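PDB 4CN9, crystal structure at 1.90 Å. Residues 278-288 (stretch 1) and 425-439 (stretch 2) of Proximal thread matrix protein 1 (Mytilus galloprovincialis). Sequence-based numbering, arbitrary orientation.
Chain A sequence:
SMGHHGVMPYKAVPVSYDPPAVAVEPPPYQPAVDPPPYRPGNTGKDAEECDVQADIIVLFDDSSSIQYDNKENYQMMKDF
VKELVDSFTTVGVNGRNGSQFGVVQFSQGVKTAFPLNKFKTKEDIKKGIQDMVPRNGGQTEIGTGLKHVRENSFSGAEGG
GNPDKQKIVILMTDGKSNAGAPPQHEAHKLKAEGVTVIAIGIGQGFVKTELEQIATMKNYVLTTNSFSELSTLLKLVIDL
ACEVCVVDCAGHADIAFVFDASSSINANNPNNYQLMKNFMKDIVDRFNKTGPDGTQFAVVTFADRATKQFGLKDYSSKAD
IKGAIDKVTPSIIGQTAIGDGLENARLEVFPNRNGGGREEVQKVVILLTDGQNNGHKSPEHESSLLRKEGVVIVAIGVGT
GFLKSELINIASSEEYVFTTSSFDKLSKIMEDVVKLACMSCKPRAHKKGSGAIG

Stretch 1, residues 278-288: NFMKDIVDRFN
Stretch 2 (425-439) KLSKIMEDVVKLACM

Helices that pack across a long sequence separation commonly join an apolar seam to a polar clasp at its margin, and this pair from Proximal thread matrix protein 1 is a compact example. The helix running through 278-285, already under way before Asn 278, crosses helix 430-437 at -51°, their axes approaching to 10.5 Å. CA atoms pair as Phe 279 with Leu 426 (6.8 Å), Ile 283 with Val 434 (6.3 Å) and Phe 287 with Cys 438 (7.7 Å); 655 Å² is buried in total.

Regular i to i+4 bonds run inside each helix, such as Ile 283 N to Phe 279 O (3.1 Å) and Val 434 N to Met 430 O (2.9 Å). Before the second helix, residues 426-428 have helical phi/psi, and Ile 429 N reaches Leu 426 O (3.1 Å). Phe 279 (chi1 t, chi2 77°) points toward the other stretch; Leu 426 CD2 lies over its face, 4.2 Å from the ring centroid, while Val 433 CG2 meets its edge, 4.3 Å from Phe 279 CZ. Met 430 (t, p, p) bends its flexible end inward, placing CE 3.7 Å from Phe 279 CD1 and SD 4.0 Å from Ile 283 CG1. Ile 283 (m, t) also sets CD1 4.1 Å from Val 433 CG1. Farther along, Phe 287 (chi1 m, chi2 82°) carries Cys 438 SG over its face, 4.0 Å from the centroid, and its CZ lies 3.9 Å from Ala 437 CB.

Charge is confined to the exposed margin. Arg 286 (m, m, m, chi4 -95°) and Glu 431 (m, m, chi3 -55°) form a bidentate salt bridge: Arg 286 NH1 donates to Glu 431 OE2 and Arg 286 NH2 to Glu 431 OE1, both at 2.8 Å and nearly linear, satisfying both carboxylate oxygens. Val 434 CG1 covers one guanidinium face, 4.0 Å from Arg 286 NH2.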

ATOM      1  N   ASN A 278     -20.619  17.017   4.930  1.00 21.50           N
ATOM      2  CA  ASN A 278     -19.680  17.944   5.550  1.00 21.50           C
ATOM      3  C   ASN A 278     -18.287  17.331   5.628  1.00 20.59           C
ATOM      4  O   ASN A 278     -17.289  18.021   5.462  1.00 21.37           O
ATOM      5  CB  ASN A 278     -20.142  18.352   6.948  1.00 22.10           C
ATOM      6  CG  ASN A 278     -21.374  19.256   6.929  1.00 24.84           C
ATOM      7  OD1 ASN A 278     -21.830  19.705   5.873  1.00 24.60           O
ATOM      8  ND2 ASN A 278     -21.904  19.539   8.114  1.00 24.68           N
ATOM      9  N   PHE A 279     -18.220  16.026   5.872  1.00 18.98           N
ATOM     10  CA  PHE A 279     -16.939  15.327   5.924  1.00 22.50           C
ATOM     11  C   PHE A 279     -16.230  15.457   4.573  1.00 18.03           C
ATOM     12  O   PHE A 279     -15.063  15.819   4.505  1.00 18.09           O
ATOM     13  CB  PHE A 279     -17.196  13.869   6.326  1.00 19.33           C
ATOM     14  CG  PHE A 279     -15.984  12.972   6.302  1.00 16.99           C
ATOM     15  CD1 PHE A 279     -15.048  13.018   7.309  1.00 19.00           C
ATOM     16  CD2 PHE A 279     -15.832  12.025   5.309  1.00 19.28           C
ATOM     17  CE1 PHE A 279     -13.957  12.172   7.306  1.00 21.87           C
ATOM     18  CE2 PHE A 279     -14.737  11.165   5.306  1.00 18.44           C
ATOM     19  CZ  PHE A 279     -13.813  11.236   6.307  1.00 19.73           C
ATOM     20  N   MET A 280     -16.948  15.201   3.488  1.00 18.11           N
ATOM     21  CA  MET A 280     -16.359  15.308   2.158  1.00 16.51           C
ATOM     22  C   MET A 280     -15.972  16.745   1.791  1.00 18.19           C
ATOM     23  O   MET A 280     -14.904  16.980   1.217  1.00 16.58           O
ATOM     24  CB  MET A 280     -17.316  14.712   1.129  1.00 18.55           C
ATOM     25  CG  MET A 280     -17.491  13.230   1.355  1.00 21.11           C
ATOM     26  SD  MET A 280     -18.586  12.415   0.200  1.00 30.39           S
ATOM     27  CE  MET A 280     -20.124  13.289   0.507  1.00 22.14           C
ATOM     28  N   LYS A 281     -16.831  17.705   2.123  1.00 19.32           N
ATOM     29  CA  LYS A 281     -16.510  19.115   1.914  1.00 21.94           C
ATOM     30  C   LYS A 281     -15.268  19.552   2.704  1.00 19.65           C
ATOM     31  O   LYS A 281     -14.453  20.319   2.199  1.00 20.41           O
ATOM     32  CB  LYS A 281     -17.721  19.989   2.270  1.00 21.52           C
ATOM     33  CG  LYS A 281     -18.824  19.891   1.244  1.00 22.86           C
ATOM     34  CD  LYS A 281     -20.202  20.147   1.837  1.00 33.09           C
ATOM     35  CE  LYS A 281     -20.234  21.427   2.614  1.00 31.66           C
ATOM     36  NZ  LYS A 281     -21.520  21.663   3.319  1.00 31.65           N
ATOM     37  N   ASP A 282     -15.120  19.059   3.935  1.00 18.17           N
ATOM     38  CA  ASP A 282     -13.945  19.372   4.740  1.00 18.39           C
ATOM     39  C   ASP A 282     -12.666  18.835   4.099  1.00 21.39           C
ATOM     40  O   ASP A 282     -11.626  19.487   4.128  1.00 19.11           O
ATOM     41  CB  ASP A 282     -14.087  18.851   6.174  1.00 23.28           C
ATOM     42  CG  ASP A 282     -15.107  19.647   6.995  1.00 29.23           C
ATOM     43  OD1 ASP A 282     -15.557  20.702   6.517  1.00 25.45           O
ATOM     44  OD2 ASP A 282     -15.462  19.211   8.114  1.00 31.31           O
ATOM     45  N   ILE A 283     -12.756  17.663   3.480  1.00 19.20           N
ATOM     46  CA  ILE A 283     -11.627  17.090   2.759  1.00 16.25           C
ATOM     47  C   ILE A 283     -11.242  17.949   1.570  1.00 14.69           C
ATOM     48  O   ILE A 283     -10.060  18.232   1.342  1.00 20.35           O
ATOM     49  CB  ILE A 283     -11.951  15.642   2.319  1.00 16.58           C
ATOM     50  CG1 ILE A 283     -12.010  14.761   3.566  1.00 19.45           C
ATOM     51  CG2 ILE A 283     -10.917  15.117   1.311  1.00 16.66           C
ATOM     52  CD1 ILE A 283     -12.556  13.402   3.317  1.00 17.37           C
ATOM     53  N   VAL A 284     -12.238  18.396   0.813  1.00 15.20           N
ATOM     54  CA  VAL A 284     -11.978  19.270  -0.321  1.00 16.16           C
ATOM     55  C   VAL A 284     -11.187  20.509   0.117  1.00 19.93           C
ATOM     56  O   VAL A 284     -10.240  20.932  -0.554  1.00 17.94           O
ATOM     57  CB  VAL A 284     -13.292  19.670  -1.028  1.00 18.44           C
ATOM     58  CG1 VAL A 284     -13.066  20.800  -2.004  1.00 17.46           C
ATOM     59  CG2 VAL A 284     -13.891  18.446  -1.749  1.00 16.59           C
ATOM     60  N   ASP A 285     -11.591  21.089   1.243  1.00 21.10           N
ATOM     61  CA  ASP A 285     -10.953  22.305   1.750  1.00 22.78           C
ATOM     62  C   ASP A 285      -9.486  22.126   2.128  1.00 24.16           C
ATOM     63  O   ASP A 285      -8.762  23.108   2.248  1.00 22.38           O
ATOM     64  CB  ASP A 285     -11.722  22.852   2.961  1.00 22.06           C
ATOM     65  CG  ASP A 285     -12.918  23.692   2.559  1.00 28.50           C
ATOM     66  OD1 ASP A 285     -12.937  24.222   1.417  1.00 30.44           O
ATOM     67  OD2 ASP A 285     -13.837  23.836   3.400  1.00 34.67           O
ATOM     68  N   ARG A 286      -9.041  20.888   2.315  1.00 19.85           N
ATOM     69  CA  ARG A 286      -7.663  20.640   2.708  1.00 20.98           C
ATOM     70  C   ARG A 286      -6.705  20.624   1.528  1.00 25.04           C
ATOM     71  O   ARG A 286      -5.488  20.610   1.720  1.00 25.18           O
ATOM     72  CB  ARG A 286      -7.557  19.336   3.504  1.00 21.97           C
ATOM     73  CG  ARG A 286      -8.384  19.359   4.772  1.00 24.40           C
ATOM     74  CD  ARG A 286      -7.723  20.206   5.839  1.00 25.14           C
ATOM     75  NE  ARG A 286      -6.494  19.575   6.294  1.00 24.72           N
ATOM     76  CZ  ARG A 286      -6.402  18.795   7.364  1.00 24.97           C
ATOM     77  NH1 ARG A 286      -7.465  18.558   8.121  1.00 33.63           N
ATOM     78  NH2 ARG A 286      -5.236  18.262   7.682  1.00 33.24           N
ATOM     79  N   PHE A 287      -7.228  20.646   0.306  1.00 21.65           N
ATOM     80  CA  PHE A 287      -6.346  20.731  -0.861  1.00 21.20           C
ATOM     81  C   PHE A 287      -6.034  22.187  -1.216  1.00 25.43           C
ATOM     82  O   PHE A 287      -6.871  23.078  -1.061  1.00 22.80           O
ATOM     83  CB  PHE A 287      -6.922  19.953  -2.049  1.00 19.81           C
ATOM     84  CG  PHE A 287      -6.878  18.460  -1.854  1.00 18.14           C
ATOM     85  CD1 PHE A 287      -7.848  17.824  -1.115  1.00 18.89           C
ATOM     86  CD2 PHE A 287      -5.830  17.709  -2.360  1.00 19.98           C
ATOM     87  CE1 PHE A 287      -7.795  16.461  -0.898  1.00 22.70           C
ATOM     88  CE2 PHE A 287      -5.783  16.336  -2.163  1.00 21.72           C
ATOM     89  CZ  PHE A 287      -6.754  15.715  -1.432  1.00 20.13           C
ATOM     90  N   ASN A 288      -4.814  22.415  -1.685  1.00 23.08           N
ATOM     91  CA  ASN A 288      -4.304  23.762  -1.888  1.00 27.27           C
ATOM     92  C   ASN A 288      -5.016  24.468  -3.032  1.00 30.58           C
ATOM     93  O   ASN A 288      -5.317  25.655  -2.942  1.00 28.08           O
ATOM     94  CB  ASN A 288      -2.803  23.722  -2.170  1.00 25.25           C
ATOM     95  CG  ASN A 288      -2.218  25.105  -2.385  1.00 27.78           C
ATOM     96  OD1 ASN A 288      -2.261  25.942  -1.490  1.00 28.18           O
ATOM     97  ND2 ASN A 288      -1.692  25.357  -3.584  1.00 28.87           N
ATOM     98  N   LYS A 425     -18.956  10.840  14.454  1.00 24.94           N
ATOM     99  CA  LYS A 425     -17.561  10.521  14.754  1.00 25.74           C
ATOM    100  C   LYS A 425     -16.666  10.476  13.514  1.00 27.15           C
ATOM    101  O   LYS A 425     -15.504  10.101  13.612  1.00 24.98           O
ATOM    102  CB  LYS A 425     -17.471   9.217  15.555  1.00 30.70           C
ATOM    103  CG  LYS A 425     -18.343   9.238  16.820  1.00 36.48           C
ATOM    104  CD  LYS A 425     -17.717   8.524  18.019  1.00 42.48           C
ATOM    105  CE  LYS A 425     -17.332   7.087  17.695  1.00 54.73           C
ATOM    106  NZ  LYS A 425     -17.084   6.258  18.923  1.00 57.54           N
ATOM    107  N   LEU A 426     -17.187  10.888  12.358  1.00 25.24           N
ATOM    108  CA  LEU A 426     -16.351  10.987  11.161  1.00 23.93           C
ATOM    109  C   LEU A 426     -15.188  11.945  11.391  1.00 29.88           C
ATOM    110  O   LEU A 426     -14.117  11.760  10.833  1.00 24.97           O
ATOM    111  CB  LEU A 426     -17.155  11.392   9.921  1.00 24.74           C
ATOM    112  CG  LEU A 426     -17.900  10.264   9.208  1.00 25.67           C
ATOM    113  CD1 LEU A 426     -18.829  10.822   8.148  1.00 23.45           C
ATOM    114  CD2 LEU A 426     -16.926   9.254   8.588  1.00 23.87           C
ATOM    115  N   SER A 427     -15.383  12.947  12.246  1.00 33.23           N
ATOM    116  CA  SER A 427     -14.312  13.894  12.565  1.00 30.94           C
ATOM    117  C   SER A 427     -13.080  13.183  13.144  1.00 29.03           C
ATOM    118  O   SER A 427     -11.937  13.594  12.920  1.00 40.03           O
ATOM    119  CB  SER A 427     -14.826  14.927  13.565  1.00 37.73           C
ATOM    120  OG  SER A 427     -15.160  14.297  14.793  1.00 42.67           O
ATOM    121  N   LYS A 428     -13.320  12.110  13.883  1.00 30.47           N
ATOM    122  CA  LYS A 428     -12.257  11.321  14.497  1.00 29.69           C
ATOM    123  C   LYS A 428     -11.267  10.703  13.496  1.00 35.92           C
ATOM    124  O   LYS A 428     -10.141  10.406  13.864  1.00 32.64           O
ATOM    125  CB  LYS A 428     -12.882  10.223  15.370  1.00 34.50           C
ATOM    126  CG  LYS A 428     -12.056   8.944  15.516  1.00 47.44           C
ATOM    127  CD  LYS A 428     -12.755   7.890  16.408  1.00 53.36           C
ATOM    128  CE  LYS A 428     -13.698   6.955  15.624  1.00 52.85           C
ATOM    129  NZ  LYS A 428     -12.998   5.859  14.868  1.00 49.33           N
ATOM    130  N   ILE A 429     -11.677  10.489  12.243  1.00 29.90           N
ATOM    131  CA  ILE A 429     -10.799   9.841  11.259  1.00 27.01           C
ATOM    132  C   ILE A 429     -10.334  10.810  10.173  1.00 23.84           C
ATOM    133  O   ILE A 429      -9.556  10.445   9.298  1.00 25.51           O
ATOM    134  CB  ILE A 429     -11.487   8.627  10.555  1.00 22.47           C
ATOM    135  CG1 ILE A 429     -12.614   9.091   9.643  1.00 22.97           C
ATOM    136  CG2 ILE A 429     -11.975   7.605  11.576  1.00 30.69           C
ATOM    137  CD1 ILE A 429     -13.298   7.954   8.893  1.00 22.95           C
ATOM    138  N   MET A 430     -10.807  12.046  10.247  1.00 24.45           N
ATOM    139  CA  MET A 430     -10.542  13.056   9.230  1.00 23.23           C
ATOM    140  C   MET A 430      -9.058  13.244   8.900  1.00 24.72           C
ATOM    141  O   MET A 430      -8.672  13.247   7.729  1.00 20.48           O
ATOM    142  CB  MET A 430     -11.122  14.386   9.706  1.00 25.14           C
ATOM    143  CG  MET A 430     -10.693  15.578   8.906  1.00 31.82           C
ATOM    144  SD  MET A 430     -11.701  15.648   7.442  1.00 33.74           S
ATOM    145  CE  MET A 430     -13.282  16.105   8.197  1.00 27.21           C
ATOM    146  N   GLU A 431      -8.223  13.417   9.918  1.00 26.67           N
ATOM    147  CA  GLU A 431      -6.812  13.704   9.670  1.00 26.54           C
ATOM    148  C   GLU A 431      -6.143  12.543   8.952  1.00 22.66           C
ATOM    149  O   GLU A 431      -5.381  12.740   8.006  1.00 24.60           O
ATOM    150  CB  GLU A 431      -6.056  13.983  10.972  1.00 32.75           C
ATOM    151  CG  GLU A 431      -6.419  15.291  11.635  1.00 36.16           C
ATOM    152  CD  GLU A 431      -6.442  16.446  10.660  1.00 38.22           C
ATOM    153  OE1 GLU A 431      -5.420  16.671   9.971  1.00 38.80           O
ATOM    154  OE2 GLU A 431      -7.494  17.116  10.574  1.00 38.64           O
ATOM    155  N   ASP A 432      -6.419  11.331   9.415  1.00 22.80           N
ATOM    156  CA  ASP A 432      -5.844  10.147   8.804  1.00 25.23           C
ATOM    157  C   ASP A 432      -6.336   9.985   7.372  1.00 18.68           C
ATOM    158  O   ASP A 432      -5.563   9.610   6.493  1.00 21.01           O
ATOM    159  CB  ASP A 432      -6.170   8.896   9.625  1.00 27.99           C
ATOM    160  CG  ASP A 432      -5.350   8.804  10.898  1.00 36.98           C
ATOM    161  OD1 ASP A 432      -4.277   9.437  10.955  1.00 35.86           O
ATOM    162  OD2 ASP A 432      -5.775   8.091  11.837  1.00 41.36           O
ATOM    163  N   VAL A 433      -7.603  10.279   7.116  1.00 20.32           N
ATOM    164  CA  VAL A 433      -8.120  10.126   5.752  1.00 18.79           C
ATOM    165  C   VAL A 433      -7.499  11.154   4.816  1.00 19.52           C
ATOM    166  O   VAL A 433      -7.117  10.816   3.713  1.00 20.23           O
ATOM    167  CB  VAL A 433      -9.665  10.136   5.691  1.00 19.60           C
ATOM    168  CG1 VAL A 433     -10.156  10.229   4.255  1.00 19.22           C
ATOM    169  CG2 VAL A 433     -10.213   8.879   6.360  1.00 17.03           C
ATOM    170  N   VAL A 434      -7.367  12.400   5.273  1.00 22.07           N
ATOM    171  CA  VAL A 434      -6.719  13.457   4.489  1.00 20.34           C
ATOM    172  C   VAL A 434      -5.276  13.102   4.098  1.00 19.85           C
ATOM    173  O   VAL A 434      -4.868  13.339   2.952  1.00 19.10           O
ATOM    174  CB  VAL A 434      -6.774  14.821   5.241  1.00 24.75           C
ATOM    175  CG1 VAL A 434      -5.866  15.847   4.601  1.00 26.88           C
ATOM    176  CG2 VAL A 434      -8.214  15.344   5.280  1.00 24.36           C
ATOM    177  N   LYS A 435      -4.508  12.538   5.032  1.00 20.46           N
ATOM    178  CA  LYS A 435      -3.130  12.153   4.743  1.00 23.65           C
ATOM    179  C   LYS A 435      -3.080  11.146   3.611  1.00 22.93           C
ATOM    180  O   LYS A 435      -2.158  11.177   2.804  1.00 21.72           O
ATOM    181  CB  LYS A 435      -2.424  11.534   5.954  1.00 25.90           C
ATOM    182  CG  LYS A 435      -2.001  12.517   7.038  1.00 31.55           C
ATOM    183  CD  LYS A 435      -1.278  11.772   8.165  1.00 37.67           C
ATOM    184  CE  LYS A 435      -1.051  12.652   9.389  1.00 48.57           C
ATOM    185  NZ  LYS A 435      -0.418  11.893  10.511  1.00 55.83           N
ATOM    186  N   LEU A 436      -4.056  10.244   3.555  1.00 21.86           N
ATOM    187  CA  LEU A 436      -4.134   9.305   2.437  1.00 17.55           C
ATOM    188  C   LEU A 436      -4.658   9.990   1.162  1.00 20.29           C
ATOM    189  O   LEU A 436      -4.130   9.778   0.081  1.00 20.24           O
ATOM    190  CB  LEU A 436      -5.016   8.109   2.807  1.00 20.21           C
ATOM    191  CG  LEU A 436      -4.552   7.326   4.041  1.00 23.28           C
ATOM    192  CD1 LEU A 436      -5.491   6.177   4.353  1.00 23.01           C
ATOM    193  CD2 LEU A 436      -3.138   6.809   3.850  1.00 28.11           C
ATOM    194  N   ALA A 437      -5.706  10.804   1.282  1.00 18.56           N
ATOM    195  CA  ALA A 437      -6.239  11.503   0.122  1.00 19.30           C
ATOM    196  C   ALA A 437      -5.169  12.370  -0.531  1.00 19.69           C
ATOM    197  O   ALA A 437      -5.158  12.529  -1.755  1.00 20.21           O
ATOM    198  CB  ALA A 437      -7.444  12.355   0.503  1.00 20.47           C
ATOM    199  N   CYS A 438      -4.272  12.928   0.284  1.00 19.81           N
ATOM    200  CA  CYS A 438      -3.189  13.772  -0.217  1.00 18.64           C
ATOM    201  C   CYS A 438      -1.949  13.005  -0.668  1.00 23.28           C
ATOM    202  O   CYS A 438      -0.967  13.613  -1.089  1.00 21.88           O
ATOM    203  CB  CYS A 438      -2.784  14.800   0.862  1.00 22.90           C
ATOM    204  SG  CYS A 438      -4.034  16.103   1.058  1.00 28.14           S
ATOM    205  N   MET A 439      -1.965  11.677  -0.553  1.00 20.35           N
ATOM    206  CA  MET A 439      -0.773  10.911  -0.886  1.00 22.22           C
ATOM    207  C   MET A 439      -0.517  10.981  -2.381  1.00 24.99           C
ATOM    208  O   MET A 439      -1.439  10.879  -3.191  1.00 26.83           O
ATOM    209  CB  MET A 439      -0.905   9.458  -0.442  1.00 27.10           C
ATOM    210  CG  MET A 439       0.418   8.694  -0.414  1.00 33.92           C
ATOM    211  SD  MET A 439       0.180   6.995   0.168  1.00 46.44           S
ATOM    212  CE  MET A 439      -0.931   6.441  -1.116  1.00 24.17           C
TER